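Local coordinates for protein dehydrogenase (Chromobacterium violaceum, PDB 3Q2I) that probably oxidises the C-3' hydroxyl of UDP-GlcNAcA with NAD as cofactor, a step toward the sugar 2,3-diacetamido-2,3-dideoxy-D-mannuronic acid, at residues T110-G115 with L334-Y339; S193-L198 with G268-E273; L216-N219 with E223-G226; Y308-K313 with T320-G325. One frame throughout, in Å; residues are numbered along the deposited sequence.

Contact 1 (T110-G115 with L334-Y339)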
loop_
_atom_site.group_PDB
_atom_site.type_symbol
_atom_site.label_atom_id
_atom_site.label_comp_id
_atom_site.label_asym_id
_atom_site.label_seq_id
_atom_site.Cartn_x
_atom_site.Cartn_y
_atom_site.Cartn_z
ATOM N N THR A 110 5.900 -8.540 26.859
ATOM C CA THR A 110 6.642 -7.665 25.926
ATOM C C THR A 110 6.128 -7.866 24.492
ATOM O O THR A 110 6.595 -7.181 23.579
ATOM C CB THR A 110 8.133 -7.930 25.946
ATOM O OG1 THR A 110 8.414 -9.310 25.649
ATOM C CG2 THR A 110 8.766 -7.575 27.325
ATOM N N ARG A 111 5.277 -8.859 24.315
ATOM C CA ARG A 111 4.720 -9.251 22.990
ATOM C C ARG A 111 3.244 -9.502 23.140
ATOM O O ARG A 111 2.760 -10.003 24.185
ATOM C CB ARG A 111 5.392 -10.516 22.424
ATOM C CG ARG A 111 6.803 -10.216 22.015
ATOM C CD ARG A 111 7.748 -11.383 22.223
ATOM N NE ARG A 111 9.060 -11.080 21.645
ATOM C CZ ARG A 111 9.965 -12.019 21.447
ATOM N NH1 ARG A 111 9.714 -13.261 21.822
ATOM N NH2 ARG A 111 11.143 -11.708 20.928
ATOM N N TRP A 112 2.484 -9.114 22.115
ATOM C CA TRP A 112 1.044 -9.135 22.242
ATOM C C TRP A 112 0.462 -10.543 22.497
ATOM O O TRP A 112 -0.332 -10.725 23.440
ATOM C CB TRP A 112 0.450 -8.519 20.972
ATOM C CG TRP A 112 -1.045 -8.436 20.992
ATOM C CD1 TRP A 112 -1.898 -8.963 20.038
ATOM C CD2 TRP A 112 -1.874 -7.783 21.954
ATOM N NE1 TRP A 112 -3.194 -8.674 20.374
ATOM C CE2 TRP A 112 -3.212 -7.928 21.520
ATOM C CE3 TRP A 112 -1.614 -7.070 23.133
ATOM C CZ2 TRP A 112 -4.293 -7.390 22.248
ATOM C CZ3 TRP A 112 -2.690 -6.540 23.866
ATOM C CH2 TRP A 112 -4.021 -6.728 23.414
ATOM N N GLU A 113 0.840 -11.505 21.677
ATOM C CA GLU A 113 0.218 -12.836 21.854
ATOM C C GLU A 113 0.589 -13.403 23.232
ATOM O O GLU A 113 -0.247 -14.133 23.797
ATOM C CB GLU A 113 0.657 -13.804 20.749
ATOM C CG GLU A 113 0.046 -13.432 19.398
ATOM C CD GLU A 113 -1.422 -13.770 19.263
ATOM O OE1 GLU A 113 -1.942 -14.602 20.059
ATOM O OE2 GLU A 113 -2.044 -13.212 18.319
ATOM N N ASP A 114 1.759 -13.053 23.762
ATOM C CA ASP A 114 2.138 -13.563 25.117
ATOM C C ASP A 114 1.163 -12.977 26.170
ATOM O O ASP A 114 0.685 -13.667 27.098
ATOM C CB ASP A 114 3.554 -13.104 25.421
ATOM C CG ASP A 114 4.602 -13.865 24.630
ATOM O OD1 ASP A 114 4.225 -14.694 23.778
ATOM O OD2 ASP A 114 5.801 -13.655 24.889
ATOM N N GLY A 115 0.809 -11.707 26.060
ATOM C CA GLY A 115 -0.154 -11.103 26.994
ATOM C C GLY A 115 -1.486 -11.827 26.894
ATOM O O GLY A 115 -2.158 -12.074 27.892
ATOM N N LEU A 334 -1.838 -0.764 23.411
ATOM C CA LEU A 334 -1.319 0.521 22.924
ATOM C C LEU A 334 0.178 0.453 22.673
ATOM O O LEU A 334 0.664 0.986 21.686
ATOM C CB LEU A 334 -1.633 1.664 23.895
ATOM C CG LEU A 334 -3.046 2.186 23.820
ATOM C CD1 LEU A 334 -3.228 3.112 25.039
ATOM C CD2 LEU A 334 -3.211 2.954 22.496
ATOM N N LEU A 335 0.955 -0.118 23.593
ATOM C CA LEU A 335 2.389 -0.191 23.442
ATOM C C LEU A 335 2.701 -0.958 22.177
ATOM O O LEU A 335 3.589 -0.564 21.403
ATOM C CB LEU A 335 3.033 -0.903 24.653
ATOM C CG LEU A 335 3.077 -0.126 25.965
ATOM C CD1 LEU A 335 3.480 -1.115 27.061
ATOM C CD2 LEU A 335 4.080 1.002 25.836
ATOM N N ILE A 336 1.979 -2.077 21.968
ATOM C CA ILE A 336 2.288 -2.947 20.807
ATOM C C ILE A 336 1.854 -2.190 19.548
ATOM O O ILE A 336 2.645 -2.223 18.570
ATOM C CB ILE A 336 1.556 -4.323 20.898
ATOM C CG1 ILE A 336 2.123 -5.062 22.130
ATOM C CG2 ILE A 336 1.741 -5.101 19.603
ATOM C CD1 ILE A 336 3.597 -5.433 22.035
ATOM N N ALA A 337 0.764 -1.417 19.588
ATOM C CA ALA A 337 0.407 -0.647 18.378
ATOM C C ALA A 337 1.455 0.443 18.099
ATOM O O ALA A 337 1.826 0.643 16.917
ATOM C CB ALA A 337 -0.939 0.032 18.579
ATOM N N MET A 338 1.970 1.094 19.149
ATOM C CA MET A 338 3.014 2.128 18.989
ATOM C C MET A 338 4.273 1.453 18.408
ATOM O O MET A 338 4.897 2.012 17.490
ATOM C CB MET A 338 3.400 2.794 20.337
ATOM C CG MET A 338 2.230 3.485 20.999
ATOM S SD MET A 338 2.835 4.110 22.605
ATOM C CE MET A 338 1.419 5.066 23.105
ATOM N N TYR A 339 4.656 0.284 18.928
ATOM C CA TYR A 339 5.841 -0.426 18.403
ATOM C C TYR A 339 5.706 -0.887 16.960
ATOM O O TYR A 339 6.645 -0.709 16.190
ATOM C CB TYR A 339 6.303 -1.533 19.372
ATOM C CG TYR A 339 7.026 -1.062 20.620
ATOM C CD1 TYR A 339 7.323 0.283 20.835
ATOM C CD2 TYR A 339 7.409 -2.001 21.578
ATOM C CE1 TYR A 339 8.026 0.696 22.002
ATOM C CE2 TYR A 339 8.147 -1.610 22.703
ATOM C CZ TYR A 339 8.459 -0.268 22.889
ATOM O OH TYR A 339 9.188 0.156 24.022
#

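Contact 2 (S193-L198 with G268-E273). With HP7 ((2S,3S,4R,5R,6R)-5-acetamido-6-[[[(2R,3S,4R,5R)-5-(2,4-dioxopyrimidin-1-yl)-3,4-dihydroxy-oxolan-2-yl]methoxy-hydroxy-phosphoryl]oxy-hydroxy-phosphoryl]oxy-3,4-dihydroxy-oxane-2-carboxylic acid), chain C.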
loop_
_atom_site.group_PDB
_atom_site.type_symbol
_atom_site.label_atom_id
_atom_site.label_comp_id
_atom_site.label_asym_id
_atom_site.label_seq_id
_atom_site.Cartn_x
_atom_site.Cartn_y
_atom_site.Cartn_z
ATOM N N SER A 193 5.980 3.417 31.062
ATOM C CA SER A 193 4.771 2.635 30.933
ATOM C C SER A 193 3.619 3.122 31.814
ATOM O O SER A 193 2.477 2.955 31.429
ATOM C CB SER A 193 5.014 1.132 31.110
ATOM O OG SER A 193 5.579 0.962 32.386
ATOM N N HIS A 194 3.921 3.718 32.956
ATOM C CA HIS A 194 2.851 4.232 33.830
ATOM C C HIS A 194 2.183 5.473 33.243
ATOM O O HIS A 194 1.144 5.912 33.724
ATOM C CB HIS A 194 3.380 4.529 35.257
ATOM C CG HIS A 194 3.840 3.324 36.029
ATOM N ND1 HIS A 194 2.981 2.333 36.444
ATOM C CD2 HIS A 194 5.041 3.021 36.577
ATOM C CE1 HIS A 194 3.649 1.416 37.125
ATOM N NE2 HIS A 194 4.905 1.813 37.226
ATOM N N TYR A 195 2.837 6.096 32.255
ATOM C CA TYR A 195 2.277 7.242 31.556
ATOM C C TYR A 195 1.517 6.784 30.312
ATOM O O TYR A 195 0.457 7.331 30.014
ATOM C CB TYR A 195 3.380 8.250 31.197
ATOM C CG TYR A 195 4.036 8.865 32.418
ATOM C CD1 TYR A 195 3.755 10.170 32.824
ATOM C CD2 TYR A 195 4.976 8.143 33.137
ATOM C CE1 TYR A 195 4.357 10.705 33.950
ATOM C CE2 TYR A 195 5.576 8.679 34.293
ATOM C CZ TYR A 195 5.240 9.958 34.678
ATOM O OH TYR A 195 5.804 10.477 35.854
ATOM N N VAL A 196 2.026 5.764 29.619
ATOM C CA VAL A 196 1.245 5.139 28.545
ATOM C C VAL A 196 -0.101 4.705 29.102
ATOM O O VAL A 196 -1.154 4.831 28.448
ATOM C CB VAL A 196 1.980 3.914 27.872
ATOM C CG1 VAL A 196 1.026 3.259 26.854
ATOM C CG2 VAL A 196 3.275 4.430 27.232
ATOM N N ASP A 197 -0.056 4.179 30.340
ATOM C CA ASP A 197 -1.271 3.712 30.983
ATOM C C ASP A 197 -2.336 4.799 31.035
ATOM O O ASP A 197 -3.524 4.492 31.033
ATOM C CB ASP A 197 -0.939 3.260 32.406
ATOM C CG ASP A 197 -2.108 2.670 33.136
ATOM O OD1 ASP A 197 -2.734 1.743 32.608
ATOM O OD2 ASP A 197 -2.365 3.121 34.282
ATOM N N LEU A 198 -1.931 6.061 31.177
ATOM C CA LEU A 198 -2.940 7.110 31.329
ATOM C C LEU A 198 -3.800 7.318 30.084
ATOM O O LEU A 198 -4.841 7.960 30.121
ATOM C CB LEU A 198 -2.260 8.468 31.650
ATOM C CG LEU A 198 -1.304 8.394 32.879
ATOM C CD1 LEU A 198 -0.560 9.670 33.034
ATOM C CD2 LEU A 198 -2.079 7.960 34.145
ATOM N N GLY A 268 5.764 18.505 37.097
ATOM C CA GLY A 268 6.831 18.056 37.983
ATOM C C GLY A 268 7.662 16.985 37.314
ATOM O O GLY A 268 7.526 16.801 36.088
ATOM N N VAL A 269 8.531 16.328 38.069
ATOM C CA VAL A 269 9.364 15.263 37.514
ATOM C C VAL A 269 8.568 13.969 37.352
ATOM O O VAL A 269 9.044 13.061 36.678
ATOM C CB VAL A 269 10.655 14.981 38.332
ATOM C CG1 VAL A 269 11.485 16.228 38.408
ATOM C CG2 VAL A 269 10.268 14.558 39.750
ATOM N N ALA A 270 7.408 13.884 38.000
ATOM C CA ALA A 270 6.632 12.645 38.081
ATOM C C ALA A 270 5.122 12.830 38.300
ATOM O O ALA A 270 4.527 12.297 39.247
ATOM C CB ALA A 270 7.252 11.715 39.125
ATOM N N VAL A 271 4.476 13.624 37.454
ATOM C CA VAL A 271 3.058 13.953 37.592
ATOM C C VAL A 271 2.642 14.163 39.040
ATOM O O VAL A 271 1.629 13.640 39.493
ATOM C CB VAL A 271 2.088 12.949 36.921
ATOM C CG1 VAL A 271 1.815 13.360 35.527
ATOM C CG2 VAL A 271 2.509 11.465 37.098
ATOM N N ASN A 272 3.456 14.958 39.708
ATOM C CA ASN A 272 3.316 15.115 41.171
ATOM C C ASN A 272 2.925 16.540 41.580
ATOM O O ASN A 272 2.641 16.800 42.769
ATOM C CB ASN A 272 4.642 14.706 41.814
ATOM C CG ASN A 272 5.818 15.534 41.321
ATOM O OD1 ASN A 272 6.297 15.372 40.190
ATOM N ND2 ASN A 272 6.309 16.437 42.172
ATOM N N GLU A 273 2.826 17.454 40.618
ATOM C CA GLU A 273 2.484 18.845 40.925
ATOM C C GLU A 273 1.349 19.348 40.057
ATOM O O GLU A 273 1.502 19.501 38.839
ATOM C CB GLU A 273 3.723 19.724 40.710
ATOM C CG GLU A 273 3.604 21.180 41.149
ATOM C CD GLU A 273 4.704 22.051 40.532
ATOM O OE1 GLU A 273 4.688 23.286 40.728
ATOM O OE2 GLU A 273 5.586 21.514 39.827
HETATM N N1 HP7 C . 18.233 7.771 36.954
HETATM C C2 HP7 C . 19.159 8.625 36.519
HETATM O O2 HP7 C . 20.256 8.179 36.092
HETATM N N3 HP7 C . 18.964 9.946 36.558
HETATM C C4 HP7 C . 17.813 10.444 37.030
HETATM O O4 HP7 C . 17.708 11.692 37.100
HETATM C C5 HP7 C . 16.813 9.579 37.484
HETATM C C6 HP7 C . 17.065 8.214 37.439
HETATM P PA HP7 C . 14.304 5.798 39.638
HETATM P PB HP7 C . 11.879 4.372 39.774
HETATM O "O'P" HP7 C . 13.634 3.068 34.821
HETATM O "O'Q" HP7 C . 13.517 1.000 35.568
HETATM C "C1'" HP7 C . 10.853 4.483 37.363
HETATM O O1A HP7 C . 13.829 7.241 39.583
HETATM O O1B HP7 C . 11.206 5.675 40.137
HETATM C C1C HP7 C . 18.495 6.331 36.825
HETATM C "C2'" HP7 C . 9.456 4.170 36.799
HETATM N "N2'" HP7 C . 8.425 4.398 37.812
HETATM O O2A HP7 C . 14.803 5.168 40.909
HETATM O O2B HP7 C . 12.077 3.247 40.769
HETATM C C2C HP7 C . 19.205 5.735 38.032
HETATM O O2C HP7 C . 20.138 4.800 37.478
HETATM C "C3'" HP7 C . 9.375 2.727 36.316
HETATM O "O3'" HP7 C . 8.169 2.640 35.521
HETATM O O3A HP7 C . 13.230 4.780 39.015
HETATM O O3B HP7 C . 11.028 3.701 38.553
HETATM C C3C HP7 C . 18.109 4.940 38.722
HETATM O O3C HP7 C . 18.649 3.805 39.399
HETATM C "C4'" HP7 C . 10.576 2.369 35.426
HETATM O "O4'" HP7 C . 10.616 0.985 35.096
HETATM C C4C HP7 C . 17.192 4.495 37.587
HETATM O O4C HP7 C . 17.226 5.674 36.770
HETATM C "C5'" HP7 C . 11.841 2.624 36.269
HETATM O "O5'" HP7 C . 11.869 4.036 36.462
HETATM C C5C HP7 C . 15.779 4.311 38.096
HETATM O O5C HP7 C . 15.427 5.627 38.506
HETATM C "C6'" HP7 C . 13.076 2.189 35.520
HETATM C "C7'" HP7 C . 7.398 5.242 37.739
HETATM O "O7'" HP7 C . 7.065 5.911 36.750
HETATM C "C8'" HP7 C . 6.571 5.360 38.997
#

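Contact 3 (L216-N219 with E223-G226)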
loop_
_atom_site.group_PDB
_atom_site.type_symbol
_atom_site.label_atom_id
_atom_site.label_comp_id
_atom_site.label_asym_id
_atom_site.label_seq_id
_atom_site.Cartn_x
_atom_site.Cartn_y
_atom_site.Cartn_z
ATOM N N LEU A 216 18.928 6.927 19.989
ATOM C CA LEU A 216 19.788 8.049 19.592
ATOM C C LEU A 216 21.139 8.113 20.293
ATOM O O LEU A 216 22.055 8.820 19.843
ATOM C CB LEU A 216 19.096 9.404 19.740
ATOM C CG LEU A 216 17.807 9.436 18.920
ATOM C CD1 LEU A 216 17.090 10.766 19.152
ATOM C CD2 LEU A 216 18.173 9.345 17.414
ATOM N N ALA A 217 21.263 7.384 21.399
ATOM C CA ALA A 217 22.556 7.481 22.121
ATOM C C ALA A 217 22.945 6.217 22.835
ATOM O O ALA A 217 24.127 5.911 22.926
ATOM C CB ALA A 217 22.557 8.594 23.111
ATOM N N ARG A 218 22.005 5.483 23.414
ATOM C CA ARG A 218 22.422 4.330 24.217
ATOM C C ARG A 218 22.796 3.121 23.378
ATOM O O ARG A 218 22.369 2.990 22.228
ATOM C CB ARG A 218 21.335 3.978 25.230
ATOM C CG ARG A 218 21.077 5.127 26.162
ATOM C CD ARG A 218 22.234 5.322 27.190
ATOM N NE ARG A 218 21.953 6.539 27.936
ATOM C CZ ARG A 218 22.458 7.738 27.662
ATOM N NH1 ARG A 218 23.372 7.859 26.696
ATOM N NH2 ARG A 218 22.118 8.783 28.408
ATOM N N ASN A 219 23.638 2.256 23.936
ATOM C CA ASN A 219 24.037 1.035 23.280
ATOM C C ASN A 219 23.137 -0.119 23.710
ATOM O O ASN A 219 23.461 -0.925 24.595
ATOM C CB ASN A 219 25.520 0.759 23.585
ATOM C CG ASN A 219 26.426 1.772 22.901
ATOM O OD1 ASN A 219 26.265 2.048 21.709
ATOM N ND2 ASN A 219 27.387 2.330 23.649
ATOM N N GLU A 223 14.326 1.471 21.955
ATOM C CA GLU A 223 14.366 2.922 21.868
ATOM C C GLU A 223 14.758 3.592 23.161
ATOM O O GLU A 223 14.300 3.171 24.247
ATOM C CB GLU A 223 13.056 3.502 21.295
ATOM C CG GLU A 223 11.855 3.609 22.291
ATOM C CD GLU A 223 11.155 2.327 22.681
ATOM O OE1 GLU A 223 11.440 1.244 22.140
ATOM O OE2 GLU A 223 10.249 2.369 23.561
ATOM N N ASP A 224 15.587 4.623 23.043
ATOM C CA ASP A 224 15.765 5.568 24.128
ATOM C C ASP A 224 14.955 6.832 24.017
ATOM O O ASP A 224 14.941 7.654 24.952
ATOM C CB ASP A 224 17.270 5.858 24.417
ATOM C CG ASP A 224 17.996 6.446 23.208
ATOM O OD1 ASP A 224 17.345 7.114 22.357
ATOM O OD2 ASP A 224 19.228 6.248 23.149
ATOM N N THR A 225 14.266 7.002 22.865
ATOM C CA THR A 225 13.578 8.252 22.538
ATOM C C THR A 225 12.389 7.909 21.638
ATOM O O THR A 225 12.515 7.072 20.770
ATOM C CB THR A 225 14.534 9.191 21.743
ATOM O OG1 THR A 225 15.698 9.460 22.557
ATOM C CG2 THR A 225 13.873 10.524 21.368
ATOM N N GLY A 226 11.263 8.594 21.812
ATOM C CA GLY A 226 10.114 8.294 20.940
ATOM C C GLY A 226 9.064 9.361 21.026
ATOM O O GLY A 226 8.967 10.094 22.006
#

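Contact 4 (Y308-K313 with T320-G325)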
loop_
_atom_site.group_PDB
_atom_site.type_symbol
_atom_site.label_atom_id
_atom_site.label_comp_id
_atom_site.label_asym_id
_atom_site.label_seq_id
_atom_site.Cartn_x
_atom_site.Cartn_y
_atom_site.Cartn_z
ATOM N N TYR A 308 -1.029 -3.476 47.371
ATOM C CA TYR A 308 -1.233 -4.705 48.098
ATOM C C TYR A 308 -2.548 -4.723 48.916
ATOM O O TYR A 308 -3.164 -5.773 49.023
ATOM C CB TYR A 308 -0.021 -4.946 48.997
ATOM C CG TYR A 308 0.980 -5.851 48.353
ATOM C CD1 TYR A 308 0.916 -7.221 48.504
ATOM C CD2 TYR A 308 1.936 -5.330 47.478
ATOM C CE1 TYR A 308 1.814 -8.065 47.891
ATOM C CE2 TYR A 308 2.852 -6.158 46.906
ATOM C CZ TYR A 308 2.776 -7.518 47.043
ATOM O OH TYR A 308 3.733 -8.297 46.445
ATOM N N ASP A 309 -3.028 -3.582 49.395
ATOM C CA ASP A 309 -4.295 -3.556 50.150
ATOM C C ASP A 309 -5.428 -4.035 49.215
ATOM O O ASP A 309 -6.252 -4.854 49.611
ATOM C CB ASP A 309 -4.576 -2.131 50.625
ATOM C CG ASP A 309 -5.908 -1.990 51.365
ATOM O OD1 ASP A 309 -6.133 -2.790 52.289
ATOM O OD2 ASP A 309 -6.736 -1.118 51.021
ATOM N N ASN A 310 -5.484 -3.563 47.959
ATOM C CA ASN A 310 -6.513 -4.090 47.059
ATOM C C ASN A 310 -6.407 -5.591 46.768
ATOM O O ASN A 310 -7.439 -6.274 46.633
ATOM C CB ASN A 310 -6.598 -3.255 45.761
ATOM C CG ASN A 310 -7.432 -3.938 44.678
ATOM O OD1 ASN A 310 -6.882 -4.401 43.686
ATOM N ND2 ASN A 310 -8.756 -3.990 44.855
ATOM N N VAL A 311 -5.189 -6.115 46.638
ATOM C CA VAL A 311 -4.988 -7.514 46.328
ATOM C C VAL A 311 -5.451 -8.351 47.530
ATOM O O VAL A 311 -6.138 -9.355 47.357
ATOM C CB VAL A 311 -3.527 -7.809 46.018
ATOM C CG1 VAL A 311 -3.235 -9.290 45.883
ATOM C CG2 VAL A 311 -3.084 -7.044 44.725
ATOM N N ILE A 312 -5.067 -7.892 48.720
ATOM C CA ILE A 312 -5.529 -8.538 49.964
ATOM C C ILE A 312 -7.033 -8.497 50.101
ATOM O O ILE A 312 -7.630 -9.550 50.282
ATOM C CB ILE A 312 -4.805 -7.931 51.190
ATOM C CG1 ILE A 312 -3.349 -8.413 51.176
ATOM C CG2 ILE A 312 -5.457 -8.415 52.539
ATOM C CD1 ILE A 312 -2.438 -7.477 51.960
ATOM N N LYS A 313 -7.641 -7.329 49.970
ATOM C CA LYS A 313 -9.100 -7.229 49.987
ATOM C C LYS A 313 -9.770 -8.132 48.959
ATOM O O LYS A 313 -10.763 -8.817 49.247
ATOM C CB LYS A 313 -9.583 -5.790 49.859
ATOM C CG LYS A 313 -9.212 -4.888 51.022
ATOM C CD LYS A 313 -9.658 -3.476 50.735
ATOM C CE LYS A 313 -9.904 -2.779 52.060
ATOM N NZ LYS A 313 -9.083 -1.558 52.173
ATOM N N THR A 320 -12.820 -6.153 44.424
ATOM C CA THR A 320 -12.404 -6.752 43.153
ATOM C C THR A 320 -11.102 -6.097 42.683
ATOM O O THR A 320 -10.760 -5.003 43.120
ATOM C CB THR A 320 -13.491 -6.535 42.085
ATOM O OG1 THR A 320 -13.711 -5.137 41.881
ATOM C CG2 THR A 320 -14.811 -7.171 42.473
ATOM N N PRO A 321 -10.376 -6.751 41.749
ATOM C CA PRO A 321 -9.076 -6.197 41.368
ATOM C C PRO A 321 -9.192 -4.806 40.764
ATOM O O PRO A 321 -10.015 -4.576 39.875
ATOM C CB PRO A 321 -8.509 -7.251 40.393
ATOM C CG PRO A 321 -9.212 -8.536 40.761
ATOM C CD PRO A 321 -10.614 -8.073 41.147
ATOM N N GLU A 322 -8.321 -3.899 41.176
ATOM C CA GLU A 322 -8.289 -2.604 40.516
ATOM C C GLU A 322 -7.678 -2.777 39.137
ATOM O O GLU A 322 -7.993 -2.008 38.234
ATOM C CB GLU A 322 -7.426 -1.602 41.280
ATOM C CG GLU A 322 -7.979 -1.454 42.681
ATOM C CD GLU A 322 -8.100 -0.022 43.119
ATOM O OE1 GLU A 322 -7.193 0.790 42.823
ATOM O OE2 GLU A 322 -9.115 0.271 43.787
ATOM N N THR A 323 -6.732 -3.684 39.038
ATOM C CA THR A 323 -6.091 -3.850 37.718
ATOM C C THR A 323 -5.802 -5.304 37.467
ATOM O O THR A 323 -4.777 -5.834 37.913
ATOM C CB THR A 323 -4.788 -3.036 37.617
ATOM O OG1 THR A 323 -5.092 -1.637 37.716
ATOM C CG2 THR A 323 -4.179 -3.307 36.236
ATOM N N ASP A 324 -6.706 -5.999 36.783
ATOM C CA ASP A 324 -6.469 -7.396 36.445
ATOM C C ASP A 324 -5.786 -7.538 35.077
ATOM O O ASP A 324 -5.470 -6.513 34.482
ATOM C CB ASP A 324 -7.736 -8.224 36.522
ATOM C CG ASP A 324 -8.838 -7.780 35.555
ATOM O OD1 ASP A 324 -9.984 -8.285 35.714
ATOM O OD2 ASP A 324 -8.616 -6.950 34.655
ATOM N N GLY A 325 -5.542 -8.771 34.638
ATOM C CA GLY A 325 -4.837 -8.995 33.371
ATOM C C GLY A 325 -5.545 -8.345 32.199
ATOM O O GLY A 325 -4.887 -7.729 31.322
HETATM O O HOH W 1 -5.437 -5.213 41.165
#

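Contact 1 (T110-G115 with L334-Y339)
The interface between the NAD-binding Rossmann domain and the C-terminal alpha/beta domain is bridged here by one isoleucine, Ile-336 of helix 325-344, which leans on the first turn of helix 112-125 and on the loop just before it. The CA atoms of Trp-112 and Ile-336 lie 6.5 Å apart, the closest CA pair across the contact. Both branches of Ile-336 are used. CG2 rests on Trp-112 CB at 3.9 Å, while CG1 approaches the indole obliquely and carries CD1 onward to the backbone of the N-terminal end of the helix. Trp-112 CB points from the backbone toward Ile-336, and CG, anti to the backbone N (chi1 -178°), sends the indole along helix 325-344, where it packs on Leu-329, Leu-332 and Glu-333; its NE1 is hydrogen-bonded to Asp-353. The turn itself is closed by Gly-115 N bonding to the carbonyl O of Arg-111, the N-cap residue, at 3.2 Å. Thr-110 turns its side chain from Ile-336, and its OG1 is held by the carbonyl O of Glu-182. Tyr-354 of the second subunit also packs on Ile-336, so the domain contact lies next to a subunit contact. At the end of the isoleucine, CD1 sits 3.8 Å from Trp-112 N, 3.8 Å from Thr-110 O and 4.1 Å from Arg-111 CA.

Contact 2 (S193-L198 with G268-E273)
The backbones of helix 193-203 and of the loop 268-273 stay well apart, 9.1 Å between the CA atoms of Tyr-195 and Val-271, and Tyr-195 spans the gap with its ring. With CG anti to the carbonyl carbon (chi1 -65°), the phenol leaves the helix and meets Val-271 coming from the opposite direction. Val-271 CG2 lies obliquely to the ring, 3.7 Å from Tyr-195 CE1, and the hydroxyl end reaches the neighbouring backbone, Tyr-195 OH standing 3.2 Å from Ala-270 CA. The loop connects the antiparallel strands 262-267 and 273-279 at one end of the large mixed sheet; Asn-272 and Glu-273 both face Gly-267 in a classic beta bulge. Within the loop Asn-272 OD1 accepts a bond from Ala-270 N at 2.9 Å, the donor tilted 19° from the carbonyl plane, while Trp-165 NE1 bonds the carbonyl O of Val-269. Val-161, Val-163 and Met-240 of the sheet also pack on Tyr-195. On the other side of the phenol the UDP-sugar begins: the acetamido oxygen O7' of HP7 lies at the ring edge, 4.0 Å from Tyr-195 CE2. His-194, the preceding residue, brings its CD2 to 3.3 Å from O3' of HP7, and its NE2 is hydrogen-bonded to the carboxamide oxygen O7N of the dinucleotide.

Contact 3 (L216-N219 with E223-G226)
Asp-224 pushes its carboxylate against the backbone of 216-218, and both oxygens are gripped by consecutive amides of that loop. Its CG lies between the backbone N and the carbonyl carbon (chi1 60°), an orientation that turns the group toward the loop. OD1 takes the bond from Leu-216 N at 2.9 Å, on the syn side but 24° out of the carboxylate plane. OD2 takes two: Ala-217 N, also 2.9 Å away, meets the syn lone pair of Asp-224 OD2, and Arg-218 N, at the same 2.9 Å, meets it nearly along the C-O axis in an almost straight bond of 176°. Thr-225 OG1 donates to OD1 as well, from the face opposite to Leu-216 N. Four donors thus fix the rotation of this buried carboxylate, and the set of N-H groups would probably stabilise its negative charge. The apolar share is smaller: Leu-216 CD1 rests on the side chain of Thr-225, 3.9 Å from its CG2, the two crossing at about a right angle. In one of its two modelled conformers Arg-218 lays CB and CG beside OD2, then bends away at chi2, its NE donating to the carbonyl O of Arg-167. The arrangement closes the long loop of a beta hairpin, and Asp-224 and Thr-225 form a classic beta bulge opposite Ala-214. The loop joins strand 206-214 to strand 225-232 in the mixed sheet; Gly-226 pairs with Val-242 of strand 237-243, helix 169-173 packs on Arg-218, and Tyr-157 of the third subunit packs on Ala-217 and Thr-225.

Contact 4 (Y308-K313 with T320-G325)
Asn-310 projects its amide from helix 304-315 at the chain 320-322, gripping it with both ends, and the side chain of Glu-322 lies across that amide. CG of Asn-310 is anti to its own backbone N (chi1 168°), which carries the group outward from the helix. ND2 donates to the carbonyl O of Thr-320 at 2.8 Å; this oxygen is in the amide plane of Asn-310, although the amide nitrogen sits above the carbonyl plane of Thr-320. In return OD1 accepts from Glu-322 N at 2.9 Å, the donor standing 37° out of the Asn-310 carbonyl plane. Glu-322 CG then comes close over the amide, 3.2 Å from Asn-310 CG, and the amide and carboxylate planes are 50° apart. Glu-322 bends at chi2, and its OE2 forms a salt bridge with Arg-137. The two segments belong to a helix-loop-helix connection: one asparagine ties helix 304-315 to the loop leading into helix 325-344, whose N-cap is Asp-324, its OD2 capping the backbone N of Glu-327. A water extends the grip by a residue, donating to Asn-310 OD1 at 3.0 Å and accepting from Thr-323 N at 2.9 Å, so OD1 receives two bonds. Pro-321 and Val-311 both pack on Phe-130 of strand 129-131, the last strand of the Rossmann sheet, and Thr-323 adds a backbone bond to Val-131. On the helix itself Lys-313 NZ pairs with Asp-309 OD2 at 2.7 Å, through the syn lone pair.

Overall arrangement
Along the chain contact 1 encloses the others: contact 3 is nested within contact 2, and contact 4 follows both. Helix 325-344 is shared, carrying 334-339 of contact 1 and beginning at the end of contact 4. Contacts 1 and 2 have centres 20 Å apart and touch where Leu-335 and Met-338 pack on Val-196; contact 3 reaches contact 1 through Glu-223 and Tyr-339. Contacts 3 and 4, centres 34 Å apart, lie on opposite sides of the chain's centre. Contact 1 joins the two domains; contact 4 ties two C-terminal helices beside the last Rossmann strand. Contact 3 is in a hairpin loop of the mixed sheet; contact 2 sets helix 193-203, with UDP-sugar-pocket residues His-194 and Tyr-195, on another.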